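Local coordinates for periplasmic binding protein (Sulfurospirillum deleyianum, PDB 4PAG) that probably serves as the solute-binding component of an ABC transporter, capturing its ligand in the periplasm for import, at residues 21-26 against 39-44. Sequence-based numbering, arbitrary orientation.
Sequences TRIYGS and DTPLIG
Ile23 and Ile43 show how a single pair of backbone hydrogen bonds can lay a returning loop against an outermost sheet strand. Ile23 N donates to Pro41 O at 2.8 Å. Ile43 N donates to Ile23 O at 3.0 Å, and Leu42 CA-H leans on the same oxygen, so that Ile23 pairs with the loop through both its N and its O. Between the two bonds, Ile23 and Leu42 form an isolated beta bridge, entered through a type I turn from Asp39 to Leu42.

Packing is close on both faces of this bridge. On one, Ile23 CG2 rests 3.9 Å from Pro41 CG and also meets Leu42 CD2, while the Ile23 side chain also packs on Val92 and Ile94 of strand 92-96. On the other, Ile43 spreads its two branches. CG1 lies between the backbone N and carbonyl carbon (chi1 64°), from where CD1 reaches Tyr24 CB at 3.7 Å, oblique to the ring; CG2 lies over one face of the Arg22 guanidinium, 3.8 Å from NH2. An alanine in place of Ile43 would probably open a gap beside Tyr24 CB and leave that guanidinium face without its apolar cover.

The solvent side is at Thr21, whose side chain turns from the loop, leaving its backbone O to meet Pro41 CB; Arg22, though exposed, is held by a hydrogen bond from NH2 to Ala88 O. Beyond the bridge the backbones part, and water 1 spans them, accepting from Gly25 N at 2.9 Å and donating to Gly44 O. With helix 28-37 connecting the two segments and strand 23-25 running parallel to 92-96, the arrangement belongs to the edge of the parallel-sheet alpha/beta lobe characteristic of periplasmic binding proteins of this family.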
# COMPACT_ATOMS: atom_id res chain seq x y z
N THR A 21 -23.53 2.08 -8.99
CA THR A 21 -23.13 1.30 -10.17
C THR A 21 -21.89 1.90 -10.85
O THR A 21 -21.31 1.25 -11.72
CB THR A 21 -24.27 1.23 -11.19
OG1 THR A 21 -24.55 2.55 -11.66
CG2 THR A 21 -25.54 0.64 -10.55
N ARG A 22 -21.51 3.12 -10.48
CA ARG A 22 -20.33 3.79 -11.03
C ARG A 22 -19.58 4.46 -9.88
O ARG A 22 -20.16 5.25 -9.14
CB ARG A 22 -20.74 4.84 -12.07
CG ARG A 22 -21.61 4.31 -13.21
CD ARG A 22 -21.96 5.40 -14.22
NE ARG A 22 -20.78 5.88 -14.95
CZ ARG A 22 -20.21 5.26 -15.98
NH1 ARG A 22 -20.68 4.10 -16.45
NH2 ARG A 22 -19.13 5.79 -16.56
N ILE A 23 -18.30 4.15 -9.72
CA ILE A 23 -17.51 4.69 -8.61
C ILE A 23 -16.11 5.03 -9.11
O ILE A 23 -15.64 4.46 -10.08
CB ILE A 23 -17.47 3.69 -7.43
CG1 ILE A 23 -16.95 4.36 -6.15
CG2 ILE A 23 -16.62 2.47 -7.75
CD1 ILE A 23 -17.24 3.56 -4.89
N TYR A 24 -15.47 5.97 -8.44
CA TYR A 24 -14.12 6.38 -8.79
C TYR A 24 -13.33 6.59 -7.50
O TYR A 24 -13.83 7.20 -6.55
CB TYR A 24 -14.17 7.67 -9.62
CG TYR A 24 -12.84 8.36 -9.84
CD1 TYR A 24 -11.87 7.82 -10.67
CD2 TYR A 24 -12.57 9.58 -9.22
CE1 TYR A 24 -10.65 8.46 -10.86
CE2 TYR A 24 -11.36 10.23 -9.41
CZ TYR A 24 -10.40 9.67 -10.23
OH TYR A 24 -9.20 10.33 -10.42
N GLY A 25 -12.12 6.03 -7.46
CA GLY A 25 -11.20 6.26 -6.35
C GLY A 25 -10.21 7.33 -6.73
O GLY A 25 -9.72 7.35 -7.86
N SER A 26 -9.89 8.20 -5.78
CA SER A 26 -9.07 9.39 -6.04
C SER A 26 -7.58 9.10 -6.29
O SER A 26 -6.86 9.95 -6.82
CB SER A 26 -9.22 10.37 -4.88
OG SER A 26 -8.48 9.93 -3.74
N ASP A 39 -14.78 -4.84 -8.58
CA ASP A 39 -14.26 -4.00 -9.66
C ASP A 39 -15.35 -3.54 -10.63
O ASP A 39 -15.15 -2.57 -11.37
CB ASP A 39 -13.15 -4.73 -10.42
CG ASP A 39 -13.64 -5.97 -11.13
OD1 ASP A 39 -14.33 -6.79 -10.48
OD2 ASP A 39 -13.31 -6.14 -12.32
N THR A 40 -16.51 -4.20 -10.60
CA THR A 40 -17.58 -3.93 -11.55
C THR A 40 -17.89 -2.43 -11.70
O THR A 40 -17.89 -1.93 -12.82
CB THR A 40 -18.85 -4.72 -11.20
OG1 THR A 40 -18.52 -6.10 -11.03
CG2 THR A 40 -19.88 -4.61 -12.30
N PRO A 41 -18.11 -1.71 -10.60
CA PRO A 41 -18.49 -0.30 -10.79
C PRO A 41 -17.36 0.72 -11.04
O PRO A 41 -17.64 1.89 -11.24
CB PRO A 41 -19.21 0.04 -9.48
CG PRO A 41 -18.57 -0.84 -8.47
CD PRO A 41 -18.06 -2.08 -9.17
N LEU A 42 -16.09 0.29 -11.04
CA LEU A 42 -14.99 1.24 -11.28
C LEU A 42 -15.04 1.85 -12.68
O LEU A 42 -15.08 1.12 -13.66
CB LEU A 42 -13.63 0.57 -11.09
CG LEU A 42 -13.08 0.49 -9.68
CD1 LEU A 42 -11.87 -0.43 -9.69
CD2 LEU A 42 -12.72 1.87 -9.15
N ILE A 43 -15.02 3.17 -12.76
CA ILE A 43 -15.07 3.87 -14.06
C ILE A 43 -13.69 4.01 -14.71
O ILE A 43 -13.60 4.31 -15.90
CB ILE A 43 -15.67 5.28 -13.92
CG1 ILE A 43 -14.80 6.18 -13.04
CG2 ILE A 43 -17.08 5.20 -13.36
CD1 ILE A 43 -15.02 7.66 -13.25
N GLY A 44 -12.64 3.82 -13.91
CA GLY A 44 -11.28 4.07 -14.36
C GLY A 44 -10.26 3.82 -13.26
O GLY A 44 -10.63 3.60 -12.10
O HOH W 1 -10.65 4.68 -9.50